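Lysine/ornithine decarboxylase (Selenomonas ruminantium, PDB 5GJO) decarboxylates both L-lysine and L-ornithine, giving cadaverine and putrescine, with pyridoxal 5'-phosphate as cofactor and as a homodimer. Local coordinates at residues V31-Q36 against L62-S68; Y35-R39 against T255-M261; M51-P55 against G351-V356. The protein carries 2 engineered substitutions. All blocks are in the same frame, centred on the assembly; numbering follows the deposited sequence.

Contact 1: residues V31-Q36 against L62-S68; sequences VEENYQ and LLAGLGS
Segments 31-36 and 62-68, on helices 28-41 and 57-65, have their nearest CA atoms at E32 and L63, 7.5 Å apart, and the second helix ends here in a Schellman motif: G67 has positive phi, and G67 N and S68 N bond back to A64 O and L63 O. Between them Y35 and L66 bury the most surface. L66 lays its CB over one face of the Y35 ring and runs past it in the opposite direction, bringing L66 CD1 to 4.1 Å from Y35 CD2. L63 meets the same ring obliquely, its CD2 3.6 Å from Y35 CD1. With CG anti to the backbone N (chi1 -174°), the ring reaches past the end of helix 57-65 to S68, where Y35 CE1 stands 3.6 Å from S68 CB. A water in the ring plane, 2.5 Å from Y35 OH, links this hydroxyl to L66 O, to which it donates. A second water donates to that same carbonyl and accepts from Q36 NE2, so two solvent bridges tie the helix end to 31-36. Replacing Y35 by an alanine would probably open a gap between L63, L66 and S68 and leave the first water without its phenol partner. E32 crosses L66 at about a right angle, its carboxylate against L66 CD2; one turn before Y35 and L66, V31 CB meets L62 CD2 at 3.9 Å. Y35 and S68 rest on V47 of strand 45-50, L63 on Y49, and M261 of helix 259-263 touches both Y35 and L63. The pair thus packs two neighbouring barrel helices against each other and the strand joining them in sequence.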
loop_
_atom_site.group_PDB
_atom_site.type_symbol
_atom_site.label_atom_id
_atom_site.label_comp_id
_atom_site.label_asym_id
_atom_site.label_seq_id
_atom_site.Cartn_x
_atom_site.Cartn_y
_atom_site.Cartn_z
ATOM N N VAL A 31 -14.451 19.888 6.246
ATOM C CA VAL A 31 -15.327 18.677 6.135
ATOM C C VAL A 31 -16.793 19.079 6.341
ATOM O O VAL A 31 -17.704 18.721 5.589
ATOM C CB VAL A 31 -14.916 17.550 7.069
ATOM C CG1 VAL A 31 -15.921 16.416 7.014
ATOM C CG2 VAL A 31 -13.500 17.058 6.657
ATOM N N GLU A 32 -17.028 19.896 7.370
ATOM C CA GLU A 32 -18.390 20.352 7.604
ATOM C C GLU A 32 -18.964 21.155 6.479
ATOM O O GLU A 32 -20.151 20.928 6.123
ATOM C CB GLU A 32 -18.421 21.097 8.989
ATOM C CG GLU A 32 -19.773 21.711 9.315
ATOM C CD GLU A 32 -19.882 22.193 10.803
ATOM O OE1 GLU A 32 -18.920 22.156 11.543
ATOM O OE2 GLU A 32 -20.910 22.763 11.177
ATOM N N GLU A 33 -18.181 22.098 5.904
ATOM C CA GLU A 33 -18.601 22.848 4.784
ATOM C C GLU A 33 -18.983 21.941 3.598
ATOM O O GLU A 33 -20.000 22.201 2.864
ATOM C CB GLU A 33 -17.536 23.836 4.365
ATOM C CG GLU A 33 -17.822 24.644 3.139
ATOM C CD GLU A 33 -16.619 25.569 2.820
ATOM O OE1 GLU A 33 -16.485 26.543 3.570
ATOM O OE2 GLU A 33 -15.830 25.317 1.850
ATOM N N ASN A 34 -18.139 20.928 3.366
ATOM C CA ASN A 34 -18.466 19.964 2.298
ATOM C C ASN A 34 -19.785 19.190 2.565
ATOM O O ASN A 34 -20.583 18.964 1.621
ATOM C CB ASN A 34 -17.319 18.959 2.104
ATOM C CG ASN A 34 -16.091 19.599 1.489
ATOM O OD1 ASN A 34 -16.182 20.657 0.845
ATOM N ND2 ASN A 34 -14.954 18.874 1.549
ATOM N N TYR A 35 -20.028 18.784 3.802
ATOM C CA TYR A 35 -21.249 18.102 4.140
ATOM C C TYR A 35 -22.417 19.047 3.896
ATOM O O TYR A 35 -23.417 18.691 3.287
ATOM C CB TYR A 35 -21.198 17.638 5.620
ATOM C CG TYR A 35 -22.366 16.804 6.013
ATOM C CD1 TYR A 35 -22.373 15.418 5.795
ATOM C CD2 TYR A 35 -23.505 17.398 6.520
ATOM C CE1 TYR A 35 -23.449 14.653 6.170
ATOM C CE2 TYR A 35 -24.608 16.643 6.891
ATOM C CZ TYR A 35 -24.589 15.274 6.708
ATOM O OH TYR A 35 -25.656 14.455 7.065
ATOM N N GLN A 36 -22.327 20.257 4.389
ATOM C CA GLN A 36 -23.440 21.202 4.206
ATOM C C GLN A 36 -23.702 21.572 2.768
ATOM O O GLN A 36 -24.855 21.750 2.406
ATOM C CB GLN A 36 -23.259 22.469 5.044
ATOM C CG GLN A 36 -23.334 22.148 6.549
ATOM C CD GLN A 36 -24.603 21.356 7.065
ATOM O OE1 GLN A 36 -25.697 21.304 6.438
ATOM N NE2 GLN A 36 -24.433 20.711 8.213
ATOM N N LEU A 62 -17.231 14.203 13.928
ATOM C CA LEU A 62 -17.832 15.362 13.386
ATOM C C LEU A 62 -19.098 15.020 12.541
ATOM O O LEU A 62 -20.241 15.600 12.710
ATOM C CB LEU A 62 -16.799 16.186 12.569
ATOM C CG LEU A 62 -17.430 17.225 11.643
ATOM C CD1 LEU A 62 -17.918 18.364 12.552
ATOM C CD2 LEU A 62 -16.483 17.783 10.592
ATOM N N LEU A 63 -18.892 14.132 11.557
ATOM C CA LEU A 63 -19.947 13.731 10.710
ATOM C C LEU A 63 -21.124 13.083 11.451
ATOM O O LEU A 63 -22.275 13.436 11.105
ATOM C CB LEU A 63 -19.469 12.774 9.561
ATOM C CG LEU A 63 -18.587 13.521 8.533
ATOM C CD1 LEU A 63 -17.808 12.517 7.691
ATOM C CD2 LEU A 63 -19.428 14.410 7.653
ATOM N N ALA A 64 -20.842 12.196 12.424
ATOM C CA ALA A 64 -21.907 11.613 13.241
ATOM C C ALA A 64 -22.753 12.748 13.908
ATOM O O ALA A 64 -23.988 12.742 13.890
ATOM C CB ALA A 64 -21.374 10.657 14.249
ATOM N N GLY A 65 -22.067 13.762 14.393
ATOM C CA GLY A 65 -22.717 14.854 15.099
ATOM C C GLY A 65 -23.469 15.748 14.195
ATOM O O GLY A 65 -24.390 16.459 14.659
ATOM N N LEU A 66 -23.158 15.779 12.895
ATOM C CA LEU A 66 -23.949 16.461 11.956
ATOM C C LEU A 66 -25.187 15.657 11.452
ATOM O O LEU A 66 -25.955 16.187 10.714
ATOM C CB LEU A 66 -23.151 16.907 10.719
ATOM C CG LEU A 66 -21.982 17.874 10.937
ATOM C CD1 LEU A 66 -21.031 17.826 9.758
ATOM C CD2 LEU A 66 -22.436 19.313 11.249
ATOM N N GLY A 67 -25.356 14.444 11.903
ATOM C CA GLY A 67 -26.449 13.611 11.476
ATOM C C GLY A 67 -26.110 12.658 10.330
ATOM O O GLY A 67 -27.018 12.017 9.784
ATOM N N SER A 68 -24.842 12.511 9.957
ATOM C CA SER A 68 -24.503 11.641 8.812
ATOM C C SER A 68 -24.722 10.228 9.203
ATOM O O SER A 68 -24.466 9.849 10.352
ATOM C CB SER A 68 -23.018 11.843 8.451
ATOM O OG SER A 68 -22.644 11.110 7.262
HETATM O O HOH W 1 -27.451 15.377 8.548
HETATM O O HOH W 2 -26.318 18.830 9.870
#

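Contact 2: residues Y35-R39 against T255-M261. With PLP (pyridoxal-5'-phosphate), chain H.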
loop_
_atom_site.group_PDB
_atom_site.type_symbol
_atom_site.label_atom_id
_atom_site.label_comp_id
_atom_site.label_asym_id
_atom_site.label_seq_id
_atom_site.Cartn_x
_atom_site.Cartn_y
_atom_site.Cartn_z
ATOM N N TYR A 35 -20.028 18.784 3.802
ATOM C CA TYR A 35 -21.249 18.102 4.140
ATOM C C TYR A 35 -22.417 19.047 3.896
ATOM O O TYR A 35 -23.417 18.691 3.287
ATOM C CB TYR A 35 -21.198 17.638 5.620
ATOM C CG TYR A 35 -22.366 16.804 6.013
ATOM C CD1 TYR A 35 -22.373 15.418 5.795
ATOM C CD2 TYR A 35 -23.505 17.398 6.520
ATOM C CE1 TYR A 35 -23.449 14.653 6.170
ATOM C CE2 TYR A 35 -24.608 16.643 6.891
ATOM C CZ TYR A 35 -24.589 15.274 6.708
ATOM O OH TYR A 35 -25.656 14.455 7.065
ATOM N N GLN A 36 -22.327 20.257 4.389
ATOM C CA GLN A 36 -23.440 21.202 4.206
ATOM C C GLN A 36 -23.702 21.572 2.768
ATOM O O GLN A 36 -24.855 21.750 2.406
ATOM C CB GLN A 36 -23.259 22.469 5.044
ATOM C CG GLN A 36 -23.334 22.148 6.549
ATOM C CD GLN A 36 -24.603 21.356 7.065
ATOM O OE1 GLN A 36 -25.697 21.304 6.438
ATOM N NE2 GLN A 36 -24.433 20.711 8.213
ATOM N N PHE A 37 -22.670 21.722 1.959
ATOM C CA PHE A 37 -22.837 21.987 0.557
ATOM C C PHE A 37 -23.649 20.844 -0.102
ATOM O O PHE A 37 -24.500 21.100 -0.924
ATOM C CB PHE A 37 -21.466 22.097 -0.092
ATOM C CG PHE A 37 -21.449 22.390 -1.563
ATOM C CD1 PHE A 37 -21.479 21.366 -2.466
ATOM C CD2 PHE A 37 -21.278 23.694 -2.027
ATOM C CE1 PHE A 37 -21.397 21.615 -3.833
ATOM C CE2 PHE A 37 -21.150 23.949 -3.393
ATOM C CZ PHE A 37 -21.212 22.897 -4.294
ATOM N N MET A 38 -23.336 19.612 0.235
ATOM C CA MET A 38 -24.077 18.449 -0.334
ATOM C C MET A 38 -25.537 18.465 0.136
ATOM O O MET A 38 -26.440 18.197 -0.622
ATOM C CB MET A 38 -23.418 17.100 0.005
ATOM C CG MET A 38 -24.158 15.950 -0.595
ATOM S SD MET A 38 -23.124 14.443 -0.545
ATOM C CE MET A 38 -22.162 14.809 -1.970
ATOM N N ARG A 39 -25.774 18.772 1.395
ATOM C CA ARG A 39 -27.148 18.946 1.921
ATOM C C ARG A 39 -27.917 20.045 1.210
ATOM O O ARG A 39 -29.121 19.874 0.979
ATOM C CB ARG A 39 -27.135 19.143 3.465
ATOM C CG ARG A 39 -26.635 17.993 4.319
ATOM C CD ARG A 39 -27.291 16.629 3.999
ATOM N NE ARG A 39 -28.705 16.681 4.363
ATOM C CZ ARG A 39 -29.747 16.340 3.605
ATOM N NH1 ARG A 39 -30.967 16.452 4.157
ATOM N NH2 ARG A 39 -29.627 15.839 2.380
ATOM N N THR A 255 -27.182 8.651 -0.585
ATOM C CA THR A 255 -25.914 8.700 -1.332
ATOM C C THR A 255 -24.786 8.244 -0.447
ATOM O O THR A 255 -24.848 8.385 0.761
ATOM C CB THR A 255 -25.710 10.132 -1.940
ATOM O OG1 THR A 255 -24.479 10.154 -2.733
ATOM C CG2 THR A 255 -25.696 11.215 -0.824
ATOM N N GLU A 256 -23.710 7.779 -1.048
ATOM C CA GLU A 256 -22.558 7.212 -0.390
ATOM C C GLU A 256 -21.272 7.943 -0.830
ATOM O O GLU A 256 -20.329 7.311 -1.324
ATOM C CB GLU A 256 -22.418 5.672 -0.642
ATOM C CG GLU A 256 -23.590 4.861 -0.137
ATOM C CD GLU A 256 -23.459 3.348 -0.329
ATOM O OE1 GLU A 256 -22.321 2.927 -0.630
ATOM O OE2 GLU A 256 -24.501 2.599 -0.153
ATOM N N PRO A 257 -21.186 9.255 -0.651
ATOM C CA PRO A 257 -19.947 9.942 -1.009
ATOM C C PRO A 257 -18.781 9.512 -0.113
ATOM O O PRO A 257 -18.911 9.464 1.140
ATOM C CB PRO A 257 -20.275 11.426 -0.748
ATOM C CG PRO A 257 -21.255 11.309 0.430
ATOM C CD PRO A 257 -22.154 10.209 -0.120
ATOM N N GLY A 258 -17.624 9.201 -0.729
ATOM C CA GLY A 258 -16.368 9.002 -0.030
ATOM C C GLY A 258 -15.408 10.174 -0.357
ATOM O O GLY A 258 -15.225 11.075 0.458
ATOM N N ARG A 259 -14.816 10.131 -1.557
ATOM C CA ARG A 259 -13.743 11.068 -1.968
ATOM C C ARG A 259 -14.050 12.517 -1.673
ATOM O O ARG A 259 -13.200 13.284 -1.202
ATOM C CB ARG A 259 -13.468 10.909 -3.478
ATOM C CG ARG A 259 -12.162 11.549 -3.911
ATOM C CD ARG A 259 -12.094 11.496 -5.430
ATOM N NE ARG A 259 -12.008 10.141 -5.950
ATOM C CZ ARG A 259 -10.931 9.386 -5.990
ATOM N NH1 ARG A 259 -9.751 9.820 -5.572
ATOM N NH2 ARG A 259 -11.023 8.170 -6.540
ATOM N N TYR A 260 -15.265 12.894 -1.984
ATOM C CA TYR A 260 -15.671 14.285 -1.945
ATOM C C TYR A 260 -15.613 14.871 -0.520
ATOM O O TYR A 260 -15.299 16.014 -0.350
ATOM C CB TYR A 260 -17.070 14.466 -2.585
ATOM C CG TYR A 260 -17.774 15.730 -2.160
ATOM C CD1 TYR A 260 -17.557 16.926 -2.800
ATOM C CD2 TYR A 260 -18.584 15.734 -1.052
ATOM C CE1 TYR A 260 -18.176 18.088 -2.367
ATOM C CE2 TYR A 260 -19.201 16.890 -0.612
ATOM C CZ TYR A 260 -18.998 18.064 -1.276
ATOM O OH TYR A 260 -19.601 19.200 -0.822
ATOM N N MET A 261 -16.000 14.087 0.473
ATOM C CA MET A 261 -16.259 14.648 1.792
ATOM C C MET A 261 -14.982 15.252 2.394
ATOM O O MET A 261 -15.067 16.340 2.955
ATOM C CB MET A 261 -16.872 13.602 2.731
ATOM C CG MET A 261 -17.589 14.177 3.940
ATOM S SD MET A 261 -18.979 15.213 3.443
ATOM C CE MET A 261 -20.146 14.024 2.781
HETATM N N1 PLP H . -19.770 3.584 -1.551
HETATM C C2 PLP H . -19.318 2.430 -2.099
HETATM C C2A PLP H . -20.139 1.173 -1.985
HETATM C C3 PLP H . -18.016 2.403 -2.811
HETATM O O3 PLP H . -17.541 1.256 -3.370
HETATM C C4 PLP H . -17.253 3.669 -2.891
HETATM C C4A PLP H . -15.946 3.741 -3.579
HETATM O O4A PLP H . -15.271 2.734 -3.714
HETATM C C5 PLP H . -17.859 4.862 -2.249
HETATM C C6 PLP H . -19.092 4.743 -1.614
HETATM C C5A PLP H . -17.143 6.192 -2.287
HETATM O O4P PLP H . -16.797 6.508 -3.633
HETATM P P PLP H . -16.232 7.967 -4.011
HETATM O O1P PLP H . -17.369 8.898 -3.664
HETATM O O2P PLP H . -15.935 7.872 -5.488
HETATM O O3P PLP H . -15.010 8.122 -3.137
#
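M38 and Y260 lead a buried contact in the PLP-binding TIM-type barrel, where an outer helix, 28-41, covers the segment that leaves strand 252-255 and enters helix 259-263. The closest CA pair is Y35 and M261, at 6.5 Å. Apolar contacts come first. The CB of M38 is directed toward 255-261, and its sulfur reaches P257 CG at 3.8 Å with T255 CG2 slightly farther off. The bend at the thioether swings M38 CE to 3.8 Å from Y260 CD2. Y260 also crosses F37 at about a right angle, placing Y260 OH 3.3 Å from F37 CD1. M237 of helix 233-247 touches F37, M38 and Y260.

Two Met-aromatic contacts differ in direction. M38 SD approaches the Y260 ring obliquely, whereas M261 SD sits at the edge of the Y35 ring, 81° off the normal and 5.4 Å from the centroid. The turn at chi2 of M261 (62°) brings its sulfur to the helix, 3.7 Å from Y35 CA, and chi3 sets M261 CE beside Y35 CD1.

Among polar groups, the Y260 hydroxyl is hydrogen-bonded to N34 O, so the buried oxygen is satisfied by the same helix that packs on the ring.

The other side of the segment serves the cofactor. E256 OE1 lies close to the pyridine N1, while successive backbone amides hold the phosphate: R259 N donates to PLP O3P, and G258 N donates to PLP O1P at 3.0 Å in a nearly straight bond, 172° at the hydrogen.

Contact 3: residues M51-P55 against G351-V356. With PLP (pyridoxal-5'-phosphate), chain H.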
loop_
_atom_site.group_PDB
_atom_site.type_symbol
_atom_site.label_atom_id
_atom_site.label_comp_id
_atom_site.label_asym_id
_atom_site.label_seq_id
_atom_site.Cartn_x
_atom_site.Cartn_y
_atom_site.Cartn_z
ATOM N N MET A 51 -16.543 5.915 4.567
ATOM C CA MET A 51 -15.369 6.110 5.383
ATOM C C MET A 51 -14.125 5.451 4.895
ATOM O O MET A 51 -13.051 5.868 5.308
ATOM C CB MET A 51 -15.659 5.712 6.878
ATOM C CG MET A 51 -16.038 4.267 7.007
ATOM S SD MET A 51 -16.337 3.870 8.769
ATOM C CE MET A 51 -14.704 3.881 9.392
ATOM N N LYS A 52 -14.244 4.585 3.889
ATOM C CA LYS A 52 -13.093 3.995 3.215
ATOM C C LYS A 52 -12.179 5.110 2.653
ATOM O O LYS A 52 -10.992 4.938 2.558
ATOM C CB LYS A 52 -13.555 3.106 2.046
ATOM C CG LYS A 52 -14.563 3.776 1.130
ATOM C CD LYS A 52 -15.076 2.901 -0.009
ATOM C CE LYS A 52 -15.654 1.581 0.480
ATOM N NZ LYS A 52 -16.960 1.703 1.164
ATOM N N ALA A 53 -12.753 6.222 2.233
ATOM C CA ALA A 53 -11.934 7.340 1.750
ATOM C C ALA A 53 -11.027 7.972 2.813
ATOM O O ALA A 53 -9.938 8.395 2.519
ATOM C CB ALA A 53 -12.808 8.414 1.143
ATOM N N ASN A 54 -11.573 8.158 4.006
ATOM C CA ASN A 54 -10.840 8.752 5.100
ATOM C C ASN A 54 -11.481 8.475 6.448
ATOM O O ASN A 54 -12.466 9.062 6.781
ATOM C CB ASN A 54 -10.646 10.239 4.891
ATOM C CG ASN A 54 -9.726 10.843 5.927
ATOM O OD1 ASN A 54 -9.805 10.520 7.086
ATOM N ND2 ASN A 54 -8.860 11.721 5.493
ATOM N N PRO A 55 -10.887 7.607 7.252
ATOM C CA PRO A 55 -11.521 7.229 8.519
ATOM C C PRO A 55 -11.003 7.966 9.751
ATOM O O PRO A 55 -11.078 7.423 10.820
ATOM C CB PRO A 55 -11.216 5.735 8.636
ATOM C CG PRO A 55 -9.894 5.604 8.018
ATOM C CD PRO A 55 -9.818 6.650 6.910
ATOM N N GLY A 351 -6.947 14.516 0.967
ATOM C CA GLY A 351 -7.780 13.948 1.946
ATOM C C GLY A 351 -8.341 12.567 1.671
ATOM O O GLY A 351 -8.859 11.925 2.636
ATOM N N SER A 352 -8.315 12.108 0.433
ATOM C CA SER A 352 -9.049 10.882 0.091
ATOM C C SER A 352 -8.254 9.828 -0.653
ATOM O O SER A 352 -7.557 10.143 -1.601
ATOM C CB SER A 352 -10.283 11.178 -0.739
ATOM O OG SER A 352 -11.118 12.041 -0.018
ATOM N N TYR A 353 -8.336 8.578 -0.172
ATOM C CA TYR A 353 -7.585 7.482 -0.816
ATOM C C TYR A 353 -6.055 7.734 -0.864
ATOM O O TYR A 353 -5.390 7.494 -1.857
ATOM C CB TYR A 353 -8.156 7.090 -2.162
ATOM C CG TYR A 353 -9.658 6.776 -2.082
ATOM C CD1 TYR A 353 -10.126 5.639 -1.430
ATOM C CD2 TYR A 353 -10.585 7.630 -2.625
ATOM C CE1 TYR A 353 -11.467 5.397 -1.375
ATOM C CE2 TYR A 353 -11.958 7.411 -2.576
ATOM C CZ TYR A 353 -12.409 6.270 -1.908
ATOM O OH TYR A 353 -13.765 5.973 -1.812
ATOM N N THR A 354 -5.572 8.279 0.235
ATOM C CA THR A 354 -4.152 8.611 0.391
ATOM C C THR A 354 -3.666 7.875 1.634
ATOM O O THR A 354 -3.023 6.787 1.501
ATOM C CB THR A 354 -3.979 10.132 0.527
ATOM O OG1 THR A 354 -4.856 10.585 1.557
ATOM C CG2 THR A 354 -4.283 10.813 -0.840
ATOM N N SER A 355 -3.939 8.406 2.811
ATOM C CA SER A 355 -3.472 7.810 4.044
ATOM C C SER A 355 -4.041 6.394 4.241
ATOM O O SER A 355 -3.369 5.510 4.885
ATOM C CB SER A 355 -3.770 8.658 5.293
ATOM O OG SER A 355 -5.168 8.840 5.309
ATOM N N VAL A 356 -5.217 6.118 3.673
ATOM C CA VAL A 356 -5.805 4.791 3.822
ATOM C C VAL A 356 -5.071 3.725 3.109
ATOM O O VAL A 356 -5.277 2.562 3.437
ATOM C CB VAL A 356 -7.305 4.751 3.417
ATOM C CG1 VAL A 356 -8.048 5.625 4.299
ATOM C CG2 VAL A 356 -7.539 5.207 1.979
HETATM N N1 PLP H . -19.770 3.584 -1.551
HETATM C C2 PLP H . -19.318 2.430 -2.099
HETATM C C2A PLP H . -20.139 1.173 -1.985
HETATM C C3 PLP H . -18.016 2.403 -2.811
HETATM O O3 PLP H . -17.541 1.256 -3.370
HETATM C C4 PLP H . -17.253 3.669 -2.891
HETATM C C4A PLP H . -15.946 3.741 -3.579
HETATM O O4A PLP H . -15.271 2.734 -3.714
HETATM C C5 PLP H . -17.859 4.862 -2.249
HETATM C C6 PLP H . -19.092 4.743 -1.614
HETATM C C5A PLP H . -17.143 6.192 -2.287
HETATM O O4P PLP H . -16.797 6.508 -3.633
HETATM P P PLP H . -16.232 7.967 -4.011
HETATM O O1P PLP H . -17.369 8.898 -3.664
HETATM O O2P PLP H . -15.935 7.872 -5.488
HETATM O O3P PLP H . -15.010 8.122 -3.137
HETATM O O HOH W 3 -7.145 8.700 2.983
HETATM O O HOH W 4 -6.135 11.522 6.730
#
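A53 buries the most surface here, followed by Y353 and V356, and the nearest CA atoms, those of A53 and S352, are only 4.9 Å apart. A53 works through both backbone and side chain. Its carbonyl accepts from Y353 N at 3.1 Å, on a lone pair in the carbonyl plane, and from a water that in turn accepts from T354 N and V356 N; two donors thus grip this buried oxygen. The CA of A53 lies over one face of the Y353 ring in a CH-pi contact, 3.9 Å from the centroid and 21° off the normal, while A53 CB touches CZ of the same ring.

Y353 lies side by side with K52, pointing the same way. Y353 OH donates to the cofactor phosphate at PLP O3P, 2.8 Å away and near the ring plane. K52 CD comes within 3.7 Å of PLP C4, but no bond joins lysine to cofactor, and K52 NZ instead forms a salt bridge with D71.

K52 O sits 3.5 Å from both V356 CG1 and V356 CG2. With V356 CG1 anti to the carbonyl carbon (chi1 -62°), that methyl presses on P55 CD at 3.3 Å, tighter than usual van der Waals contact. N54 ND2 donates to G351 O at 2.9 Å with the acceptor nearly in the amide plane, and N54 OD1 is hydrogen-bonded to T56 OG1. F361 of the second subunit packs on Y353 and V356. The arrangement belongs to the PLP site of class-II decarboxylases, where the loop carrying the Schiff-base lysine, K52 by similarity, meets a phosphate-binding tyrosine close to the dimer interface.

Overall arrangement
Contacts 1 and 2 both start from helix 28-41, share Y35 and Q36, and have centres 9 Å apart; N34 links them directly, through Y260 OH and M261 O. Along the chain, 31-39 comes first, then 51-55 and 62-68, with 255-261 and 351-356 far downstream, so contact 3 alternates with each of the others. Its centre is 14 Å from that of contact 2, and the two touch where S352 OG bonds R259 O and where A53 packs on G258; contact 1, 16 Å away, does not touch it. Contact 3 joins the barrel to the chain after strand 344-347 of the mixed sheet, and G258, R259 and Y353 bring contacts 2 and 3 together on the cofactor phosphate.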